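Local structure of biotin binding protein A (Gallus gallus, 2C1S) at residues Tyr34-Thr39 with Val70-Ala75; Glu93-Ala98 with Asn120-Val125. The protein binds biotin and biotin sulfoxide in a deep pocket of a beta-barrel subunit that assembles into a tetramer, as avidin does. All coordinates share one frame; numbering follows the deposited sequence.

Interaction 1: Tyr34-Thr39 with Val70-Ala75; sequences YQTAVT and VQWQFA. With BSO (biotin-D-sulfoxide), chain C.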
ATOM      1  N   TYR A  34      -3.555 -13.924  17.508  1.00 19.62           N
ATOM      2  CA  TYR A  34      -2.544 -12.907  17.208  1.00 19.78           C
ATOM      3  C   TYR A  34      -2.404 -12.000  18.396  1.00 20.37           C
ATOM      4  O   TYR A  34      -3.389 -11.370  18.838  1.00 21.68           O
ATOM      5  CB  TYR A  34      -2.966 -12.076  15.959  1.00 19.30           C
ATOM      6  CG  TYR A  34      -1.799 -11.369  15.294  1.00 17.12           C
ATOM      7  CD1 TYR A  34      -1.225 -11.908  14.146  1.00 18.72           C
ATOM      8  CD2 TYR A  34      -1.244 -10.202  15.839  1.00 16.83           C
ATOM      9  CE1 TYR A  34      -0.124 -11.303  13.535  1.00 16.47           C
ATOM     10  CE2 TYR A  34      -0.119  -9.546  15.227  1.00 17.61           C
ATOM     11  CZ  TYR A  34       0.424 -10.129  14.061  1.00 19.65           C
ATOM     12  OH  TYR A  34       1.515  -9.569  13.398  1.00 18.08           O
ATOM     13  N   GLN A  35      -1.184 -11.955  18.943  1.00 20.85           N
ATOM     14  CA  GLN A  35      -0.846 -11.107  20.068  1.00 21.22           C
ATOM     15  C   GLN A  35       0.105  -9.989  19.620  1.00 21.04           C
ATOM     16  O   GLN A  35       1.351 -10.152  19.612  1.00 21.18           O
ATOM     17  CB  GLN A  35      -0.167 -11.932  21.167  1.00 21.00           C
ATOM     18  CG  GLN A  35       0.074 -11.145  22.449  1.00 24.26           C
ATOM     19  CD  GLN A  35      -1.213 -10.899  23.247  1.00 28.72           C
ATOM     20  OE1 GLN A  35      -2.057 -11.790  23.366  1.00 32.19           O
ATOM     21  NE2 GLN A  35      -1.358  -9.698  23.795  1.00 30.96           N
ATOM     22  N   THR A  36      -0.464  -8.854  19.251  1.00 20.53           N
ATOM     23  CA  THR A  36       0.368  -7.769  18.742  1.00 19.57           C
ATOM     24  C   THR A  36       1.140  -7.091  19.867  1.00 20.76           C
ATOM     25  O   THR A  36       0.617  -6.936  20.980  1.00 21.71           O
ATOM     26  CB  THR A  36      -0.484  -6.747  17.885  1.00 19.68           C
ATOM     27  OG1 THR A  36       0.374  -5.707  17.427  1.00 16.69           O
ATOM     28  CG2 THR A  36      -1.617  -6.116  18.690  1.00 18.61           C
ATOM     29  N   ALA A  37       2.397  -6.712  19.604  1.00 20.93           N
ATOM     30  CA  ALA A  37       3.219  -5.993  20.586  1.00 21.07           C
ATOM     31  C   ALA A  37       2.911  -4.516  20.630  1.00 21.26           C
ATOM     32  O   ALA A  37       3.259  -3.829  21.603  1.00 21.48           O
ATOM     33  CB  ALA A  37       4.700  -6.207  20.290  1.00 21.02           C
ATOM     34  N   VAL A  38       2.281  -4.021  19.559  1.00 20.90           N
ATOM     35  CA  VAL A  38       2.054  -2.600  19.326  1.00 20.89           C
ATOM     36  C   VAL A  38       0.592  -2.327  18.918  1.00 20.28           C
ATOM     37  O   VAL A  38      -0.110  -3.201  18.414  1.00 20.23           O
ATOM     38  CB  VAL A  38       3.032  -2.046  18.240  1.00 20.75           C
ATOM     39  CG1 VAL A  38       4.484  -2.232  18.674  1.00 21.54           C
ATOM     40  CG2 VAL A  38       2.830  -2.769  16.942  1.00 19.84           C
ATOM     41  N   THR A  39       0.127  -1.120  19.184  1.00 20.83           N
ATOM     42  CA  THR A  39      -1.194  -0.700  18.755  1.00 21.10           C
ATOM     43  C   THR A  39      -1.174   0.793  18.478  1.00 21.72           C
ATOM     44  O   THR A  39      -0.442   1.555  19.138  1.00 21.28           O
ATOM     45  CB  THR A  39      -2.284  -1.058  19.808  1.00 21.40           C
ATOM     46  OG1 THR A  39      -3.565  -0.587  19.380  1.00 21.68           O
ATOM     47  CG2 THR A  39      -1.958  -0.429  21.144  1.00 21.92           C
ATOM     48  N   VAL A  70      -7.201 -10.361  10.824  1.00 16.77           N
ATOM     49  CA  VAL A  70      -7.217 -10.279  12.283  1.00 17.48           C
ATOM     50  C   VAL A  70      -8.326  -9.373  12.840  1.00 18.33           C
ATOM     51  O   VAL A  70      -8.337  -8.157  12.596  1.00 18.51           O
ATOM     52  CB  VAL A  70      -5.877  -9.823  12.846  1.00 17.14           C
ATOM     53  CG1 VAL A  70      -5.936  -9.819  14.379  1.00 17.84           C
ATOM     54  CG2 VAL A  70      -4.710 -10.670  12.242  1.00 15.99           C
ATOM     55  N   GLN A  71      -9.205  -9.964  13.653  1.00 18.82           N
ATOM     56  CA  GLN A  71     -10.311  -9.231  14.269  1.00 21.04           C
ATOM     57  C   GLN A  71      -9.917  -8.788  15.679  1.00 21.44           C
ATOM     58  O   GLN A  71     -10.139  -9.514  16.661  1.00 22.48           O
ATOM     59  CB  GLN A  71     -11.543 -10.146  14.269  1.00 21.58           C
ATOM     60  CG  GLN A  71     -12.886  -9.549  14.712  1.00 21.30           C
ATOM     61  CD  GLN A  71     -13.831 -10.672  15.133  1.00 24.94           C
ATOM     62  OE1 GLN A  71     -13.600 -11.289  16.168  1.00 30.05           O
ATOM     63  NE2 GLN A  71     -14.872 -10.968  14.309  1.00 25.39           N
ATOM     64  N   TRP A  72      -9.306  -7.609  15.775  1.00 21.47           N
ATOM     65  CA  TRP A  72      -8.741  -7.104  17.026  1.00 21.95           C
ATOM     66  C   TRP A  72      -9.820  -7.021  18.070  1.00 23.14           C
ATOM     67  O   TRP A  72     -10.896  -6.494  17.805  1.00 23.79           O
ATOM     68  CB  TRP A  72      -8.106  -5.726  16.830  1.00 21.15           C
ATOM     69  CG  TRP A  72      -7.046  -5.759  15.764  1.00 20.97           C
ATOM     70  CD1 TRP A  72      -7.128  -5.196  14.528  1.00 18.79           C
ATOM     71  CD2 TRP A  72      -5.761  -6.434  15.820  1.00 21.47           C
ATOM     72  NE1 TRP A  72      -5.970  -5.448  13.813  1.00 18.39           N
ATOM     73  CE2 TRP A  72      -5.120  -6.210  14.574  1.00 19.35           C
ATOM     74  CE3 TRP A  72      -5.090  -7.187  16.799  1.00 20.61           C
ATOM     75  CZ2 TRP A  72      -3.838  -6.706  14.285  1.00 18.82           C
ATOM     76  CZ3 TRP A  72      -3.810  -7.669  16.519  1.00 19.88           C
ATOM     77  CH2 TRP A  72      -3.194  -7.430  15.270  1.00 20.79           C
ATOM     78  N   GLN A  73      -9.524  -7.535  19.261  1.00 24.56           N
ATOM     79  CA  GLN A  73     -10.526  -7.606  20.336  1.00 25.53           C
ATOM     80  C   GLN A  73     -10.559  -6.343  21.184  1.00 25.76           C
ATOM     81  O   GLN A  73     -11.441  -6.173  22.028  1.00 27.29           O
ATOM     82  CB  GLN A  73     -10.298  -8.844  21.205  1.00 25.35           C
ATOM     83  CG  GLN A  73     -10.473 -10.128  20.431  1.00 24.99           C
ATOM     84  CD  GLN A  73     -11.898 -10.337  19.931  1.00 29.47           C
ATOM     85  OE1 GLN A  73     -12.794 -10.636  20.713  1.00 29.06           O
ATOM     86  NE2 GLN A  73     -12.108 -10.193  18.617  1.00 28.99           N
ATOM     87  N   PHE A  74      -9.622  -5.438  20.938  1.00 25.44           N
ATOM     88  CA  PHE A  74      -9.451  -4.276  21.772  1.00 24.95           C
ATOM     89  C   PHE A  74      -9.503  -3.004  20.913  1.00 24.67           C
ATOM     90  O   PHE A  74      -9.197  -1.923  21.402  1.00 25.60           O
ATOM     91  CB  PHE A  74      -8.102  -4.355  22.463  1.00 25.73           C
ATOM     92  CG  PHE A  74      -6.951  -4.473  21.503  1.00 25.30           C
ATOM     93  CD1 PHE A  74      -6.249  -3.336  21.095  1.00 25.76           C
ATOM     94  CD2 PHE A  74      -6.599  -5.716  20.975  1.00 25.80           C
ATOM     95  CE1 PHE A  74      -5.211  -3.443  20.179  1.00 23.36           C
ATOM     96  CE2 PHE A  74      -5.562  -5.822  20.080  1.00 25.57           C
ATOM     97  CZ  PHE A  74      -4.873  -4.683  19.677  1.00 23.53           C
ATOM     98  N   ALA A  75      -9.854  -3.162  19.639  1.00 23.97           N
ATOM     99  CA  ALA A  75      -9.929  -2.036  18.699  1.00 22.92           C
ATOM    100  C   ALA A  75     -11.005  -2.250  17.639  1.00 22.31           C
ATOM    101  O   ALA A  75     -11.405  -3.387  17.375  1.00 22.86           O
ATOM    102  CB  ALA A  75      -8.559  -1.788  18.047  1.00 22.64           C
TER
HETATM  103  C11 BSO C1125      -4.872  -1.196  16.150  1.00 18.16           C
HETATM  104  O11 BSO C1125      -3.993  -0.609  16.822  1.00 21.03           O
HETATM  105  O12 BSO C1125      -5.749  -0.611  15.489  1.00 17.81           O
HETATM  106  C10 BSO C1125      -4.922  -2.739  16.137  1.00 16.32           C
HETATM  107  C9  BSO C1125      -3.568  -3.469  16.300  1.00 16.64           C
HETATM  108  C8  BSO C1125      -2.782  -3.350  14.999  1.00 17.13           C
HETATM  109  C7  BSO C1125      -1.347  -3.874  15.209  1.00 16.97           C
HETATM  110  C2  BSO C1125      -0.552  -3.716  13.892  1.00 15.45           C
HETATM  111  S1  BSO C1125      -1.087  -4.799  12.556  1.00 18.39           S
HETATM  112  C6  BSO C1125       0.392  -4.460  11.559  1.00 17.75           C
HETATM  113  C5  BSO C1125       1.546  -4.373  12.578  1.00 18.18           C
HETATM  114  N1  BSO C1125       2.119  -5.715  12.762  1.00 17.23           N
HETATM  115  C3  BSO C1125       1.926  -6.136  14.017  1.00 17.27           C
HETATM  116  O3  BSO C1125       2.356  -7.227  14.403  1.00 18.64           O
HETATM  117  N2  BSO C1125       1.287  -5.252  14.795  1.00 16.55           N
HETATM  118  C4  BSO C1125       0.981  -4.025  13.998  1.00 15.41           C
HETATM  119  O10 BSO C1125      -2.242  -4.076  11.918  1.00 21.82           O

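Interaction 2: Glu93-Ala98 with Asn120-Val125; sequences EMLEMA and NVFTRV. With BSO (biotin-D-sulfoxide), chain C.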
ATOM      1  N   GLU A  93      12.872 -20.866   8.698  1.00 22.86           N
ATOM      2  CA  GLU A  93      11.645 -20.397   8.018  1.00 21.52           C
ATOM      3  C   GLU A  93      11.333 -18.950   8.366  1.00 20.49           C
ATOM      4  O   GLU A  93      11.365 -18.542   9.531  1.00 20.99           O
ATOM      5  CB  GLU A  93      10.437 -21.264   8.423  1.00 20.91           C
ATOM      6  CG  GLU A  93      10.574 -22.785   8.139  1.00 20.81           C
ATOM      7  CD  GLU A  93       9.878 -23.598   9.204  1.00 23.73           C
ATOM      8  OE1 GLU A  93      10.119 -23.349  10.423  1.00 24.46           O
ATOM      9  OE2 GLU A  93       9.087 -24.485   8.831  1.00 23.60           O
ATOM     10  N   MET A  94      10.993 -18.179   7.341  1.00 20.44           N
ATOM     11  CA  MET A  94      10.566 -16.800   7.547  1.00 20.64           C
ATOM     12  C   MET A  94       9.283 -16.549   6.762  1.00 18.84           C
ATOM     13  O   MET A  94       9.236 -16.890   5.591  1.00 18.91           O
ATOM     14  CB  MET A  94      11.684 -15.803   7.187  0.50 20.77           C
ATOM     15  CG  MET A  94      12.747 -15.595   8.295  0.50 23.17           C
ATOM     16  SD  MET A  94      14.146 -16.755   8.251  0.50 28.92           S
ATOM     17  CE  MET A  94      15.106 -16.194   9.651  0.50 23.33           C
ATOM     18  N   LEU A  95       8.260 -15.945   7.382  1.00 17.43           N
ATOM     19  CA  LEU A  95       7.065 -15.499   6.617  1.00 16.05           C
ATOM     20  C   LEU A  95       7.292 -14.045   6.234  1.00 14.26           C
ATOM     21  O   LEU A  95       7.449 -13.204   7.118  1.00 15.06           O
ATOM     22  CB  LEU A  95       5.769 -15.639   7.436  1.00 16.14           C
ATOM     23  CG  LEU A  95       5.564 -16.933   8.223  1.00 15.35           C
ATOM     24  CD1 LEU A  95       4.317 -16.819   9.132  1.00 15.81           C
ATOM     25  CD2 LEU A  95       5.474 -18.126   7.310  1.00 14.25           C
ATOM     26  N   GLU A  96       7.319 -13.768   4.933  1.00 14.27           N
ATOM     27  CA  GLU A  96       7.457 -12.389   4.436  1.00 14.38           C
ATOM     28  C   GLU A  96       5.998 -11.953   4.209  1.00 13.84           C
ATOM     29  O   GLU A  96       5.286 -12.595   3.448  1.00 12.39           O
ATOM     30  CB  GLU A  96       8.197 -12.363   3.087  1.00 15.10           C
ATOM     31  CG  GLU A  96       9.731 -12.569   3.143  1.00 16.82           C
ATOM     32  CD  GLU A  96      10.487 -11.417   3.840  1.00 19.62           C
ATOM     33  OE1 GLU A  96       9.953 -10.302   3.985  1.00 19.62           O
ATOM     34  OE2 GLU A  96      11.657 -11.617   4.236  1.00 22.16           O
ATOM     35  N   MET A  97       5.559 -10.927   4.930  1.00 14.12           N
ATOM     36  CA  MET A  97       4.167 -10.505   4.828  1.00 14.28           C
ATOM     37  C   MET A  97       4.036  -9.001   4.638  1.00 13.78           C
ATOM     38  O   MET A  97       4.897  -8.210   5.086  1.00 13.35           O
ATOM     39  CB  MET A  97       3.399 -10.876   6.097  1.00 13.27           C
ATOM     40  CG  MET A  97       3.443 -12.395   6.440  1.00 13.70           C
ATOM     41  SD  MET A  97       2.007 -12.959   7.321  1.00 17.83           S
ATOM     42  CE  MET A  97       0.929 -13.157   5.914  1.00 16.91           C
ATOM     43  N   ALA A  98       2.929  -8.615   3.994  1.00 12.89           N
ATOM     44  CA  ALA A  98       2.529  -7.215   3.898  1.00 11.67           C
ATOM     45  C   ALA A  98       1.146  -7.143   4.512  1.00 11.70           C
ATOM     46  O   ALA A  98       0.396  -8.121   4.530  1.00 12.07           O
ATOM     47  CB  ALA A  98       2.481  -6.719   2.429  1.00 11.94           C
ATOM     48  N   ASN A 120       5.918  -7.059   7.538  1.00 14.43           N
ATOM     49  CA  ASN A 120       6.442  -7.754   8.712  1.00 14.69           C
ATOM     50  C   ASN A 120       7.189  -8.963   8.217  1.00 14.85           C
ATOM     51  O   ASN A 120       6.889  -9.500   7.124  1.00 15.25           O
ATOM     52  CB  ASN A 120       5.318  -8.193   9.663  1.00 13.91           C
ATOM     53  CG  ASN A 120       4.747  -7.058  10.501  1.00 15.71           C
ATOM     54  OD1 ASN A 120       3.541  -6.944  10.625  1.00 17.39           O
ATOM     55  ND2 ASN A 120       5.601  -6.229  11.078  1.00 15.71           N
ATOM     56  N   VAL A 121       8.166  -9.410   9.010  1.00 15.24           N
ATOM     57  CA  VAL A 121       8.794 -10.715   8.759  1.00 16.31           C
ATOM     58  C   VAL A 121       8.652 -11.575  10.019  1.00 15.72           C
ATOM     59  O   VAL A 121       8.982 -11.107  11.099  1.00 15.62           O
ATOM     60  CB  VAL A 121      10.299 -10.588   8.405  1.00 15.98           C
ATOM     61  CG1 VAL A 121      10.811 -11.958   8.043  1.00 14.46           C
ATOM     62  CG2 VAL A 121      10.500  -9.615   7.253  1.00 18.71           C
ATOM     63  N   PHE A 122       8.109 -12.784   9.874  1.00 17.07           N
ATOM     64  CA  PHE A 122       7.908 -13.691  11.007  1.00 18.19           C
ATOM     65  C   PHE A 122       8.925 -14.831  10.951  1.00 18.79           C
ATOM     66  O   PHE A 122       9.274 -15.313   9.872  1.00 20.45           O
ATOM     67  CB  PHE A 122       6.512 -14.308  10.981  1.00 17.67           C
ATOM     68  CG  PHE A 122       5.376 -13.324  11.243  1.00 18.59           C
ATOM     69  CD1 PHE A 122       4.785 -13.245  12.511  1.00 19.15           C
ATOM     70  CD2 PHE A 122       4.882 -12.506  10.204  1.00 19.17           C
ATOM     71  CE1 PHE A 122       3.727 -12.373  12.753  1.00 18.92           C
ATOM     72  CE2 PHE A 122       3.828 -11.638  10.433  1.00 17.90           C
ATOM     73  CZ  PHE A 122       3.245 -11.563  11.700  1.00 18.73           C
ATOM     74  N   THR A 123       9.373 -15.245  12.129  1.00 20.94           N
ATOM     75  CA  THR A 123      10.239 -16.399  12.297  1.00 21.67           C
ATOM     76  C   THR A 123       9.556 -17.335  13.292  1.00 21.99           C
ATOM     77  O   THR A 123       8.824 -16.899  14.193  1.00 20.62           O
ATOM     78  CB  THR A 123      11.615 -15.992  12.877  1.00 22.22           C
ATOM     79  OG1 THR A 123      11.419 -15.284  14.100  1.00 24.35           O
ATOM     80  CG2 THR A 123      12.351 -15.068  11.919  1.00 22.86           C
ATOM     81  N   ARG A 124       9.850 -18.618  13.129  1.00 23.53           N
ATOM     82  CA  ARG A 124       9.283 -19.692  13.942  1.00 25.88           C
ATOM     83  C   ARG A 124       9.781 -19.587  15.385  1.00 26.93           C
ATOM     84  O   ARG A 124      10.988 -19.508  15.630  1.00 26.86           O
ATOM     85  CB  ARG A 124       9.705 -21.030  13.331  1.00 25.49           C
ATOM     86  CG  ARG A 124       9.295 -22.237  14.092  1.00 27.71           C
ATOM     87  CD  ARG A 124       7.991 -22.723  13.622  1.00 27.41           C
ATOM     88  NE  ARG A 124       7.970 -23.271  12.260  1.00 25.48           N
ATOM     89  CZ  ARG A 124       6.845 -23.725  11.716  1.00 23.33           C
ATOM     90  NH1 ARG A 124       5.748 -23.671  12.441  1.00 23.06           N
ATOM     91  NH2 ARG A 124       6.797 -24.200  10.472  1.00 26.09           N
ATOM     92  N   VAL A 125       8.839 -19.552  16.320  1.00 28.50           N
ATOM     93  CA  VAL A 125       9.130 -19.701  17.749  1.00 30.63           C
ATOM     94  C   VAL A 125       8.958 -21.177  18.109  1.00 31.32           C
ATOM     95  O   VAL A 125       9.949 -21.881  18.230  1.00 32.51           O
ATOM     96  CB  VAL A 125       8.186 -18.902  18.681  1.00 31.29           C
ATOM     97  CG1 VAL A 125       8.690 -18.977  20.118  1.00 30.91           C
ATOM     98  CG2 VAL A 125       8.062 -17.469  18.248  1.00 31.57           C
TER
HETATM   99  C11 BSO C1125      -4.872  -1.196  16.150  1.00 18.16           C
HETATM  100  O11 BSO C1125      -3.993  -0.609  16.822  1.00 21.03           O
HETATM  101  O12 BSO C1125      -5.749  -0.611  15.489  1.00 17.81           O
HETATM  102  C10 BSO C1125      -4.922  -2.739  16.137  1.00 16.32           C
HETATM  103  C9  BSO C1125      -3.568  -3.469  16.300  1.00 16.64           C
HETATM  104  C8  BSO C1125      -2.782  -3.350  14.999  1.00 17.13           C
HETATM  105  C7  BSO C1125      -1.347  -3.874  15.209  1.00 16.97           C
HETATM  106  C2  BSO C1125      -0.552  -3.716  13.892  1.00 15.45           C
HETATM  107  S1  BSO C1125      -1.087  -4.799  12.556  1.00 18.39           S
HETATM  108  C6  BSO C1125       0.392  -4.460  11.559  1.00 17.75           C
HETATM  109  C5  BSO C1125       1.546  -4.373  12.578  1.00 18.18           C
HETATM  110  N1  BSO C1125       2.119  -5.715  12.762  1.00 17.23           N
HETATM  111  C3  BSO C1125       1.926  -6.136  14.017  1.00 17.27           C
HETATM  112  O3  BSO C1125       2.356  -7.227  14.403  1.00 18.64           O
HETATM  113  N2  BSO C1125       1.287  -5.252  14.795  1.00 16.55           N
HETATM  114  C4  BSO C1125       0.981  -4.025  13.998  1.00 15.41           C
HETATM  115  O10 BSO C1125      -2.242  -4.076  11.918  1.00 21.82           O
HETATM  116  O   HOH W   1      12.314 -19.336  11.871  1.00 28.18           O

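Interaction 1: Tyr34-Thr39 with Val70-Ala75
Y34 and V70 lie near the ends of two barrel strands, their CA atoms 7.3 Å apart, too far for backbone pairing, and beyond them the chains run on as loops, with T39 CA and A75 CA 8.8 Å apart. Y34 CD2 meets W72 CH2 at 3.4 Å, at the indole edge and near its plane, with the two rings turned at 90°. T36 sends its two branches to different tasks. With OG1 anti to the backbone N (chi1 179°), that hydroxyl faces the ligand, while CG2 packs against W72 CZ3 and, at 3.7 Å, F74 CZ. This is the ligand-bearing end of the avidin fold, where loops and strand ends enclose biotin-D-sulfoxide. Y34 OH donates to the ureido oxygen O3 at 2.7 Å, a bond for which the tyrosine hydroxyl is suited. T36 OG1 receives the N-H of ligand N2 at 2.8 Å and nearly straight (171°), and gives its own proton to V38 O, which fixes the hydroxyl's rotation. T39 OG1 donates to the carboxylate oxygen O11 at 2.6 Å while lying at the edge of the F74 ring. The valeryl tail crosses a face of W72, with C9 3.5 Å above the indole plane and over its centre; V70 CG1 backs the opposite face, and T79 holds NE1. An alanine in place of W72 would probably leave the tail without its flat support, take one of the two aromatic neighbours from T36 CG2 and the indole from Y34 CD2, and deprive T79 of the indole N-H.

Interaction 2: Glu93-Ala98 with Asn120-Val125
E93 OE2 is gripped by R124 NH2 at 2.8 Å and also by the backbone N of C5. The other carboxylate oxygen, E93 OE1, takes R124 NE at 2.8 Å, so the guanidinium presents its NE side and binds one nitrogen to each oxygen. The acceptors lie in the guanidinium plane, but both nitrogens approach from above the carboxylate plane, the two flat groups being 42° apart. A bend at chi3 (68°) turns NE of R124 toward E93. Arginine suits the place because its remaining N-H groups reach E6 O and Q8 O, tying the N-terminal residues to the end of this hairpin. One water joins E93 O to R124 N. Inward of it the strands pair as an antiparallel ribbon, their directions 159° apart. L95 and F122 form one hydrogen-bonded pair, with L95 N to F122 O at 2.8 Å; M97 and N120 form the next, N120 N reaching M97 O at 2.9 Å. L95, F122, M97 and N120 project to the barrel interior. There L95 CD1 lies on F122 CB, and M97 SD comes to 3.8 Å from F122 CE2, an oblique Met-aromatic contact suited to a polarisable sulfur. N120, the polar member of this row, suits the pocket: OD1 accepts the N-H of ligand N1 at 2.8 Å, while E14 holds ND2 and thereby sets which way round the amide lies. On the outer face E96 lies beside V121 and turns its OE2 to R108 of the second subunit. Strand 78-87 flanks 93-102 and strand 9-13 flanks 115-124, while F66 and F68 of strand 66-71 meet M97 across the barrel interior.

Interaction 1 closes before interaction 2 opens along the chain, and their centres are about 17 Å apart in the same eight-stranded antiparallel barrel. The strands of interaction 2, 93-102 and 115-124, are sheet neighbours, whereas those of interaction 1, 29-35 and 66-71, have strand 48-54 between them and meet through side chains near the strand ends and in the loops that follow. The two contacts touch where Y34 OH packs against F122 CZ at 3.1 Å. Both reach biotin-D-sulfoxide: residues 34-39 and 70-75 hold its ureido group, tail and carboxylate, and N120 the second ureido nitrogen. Each also touches the second subunit, so in both contacts pocket residues lie close to residues that meet it.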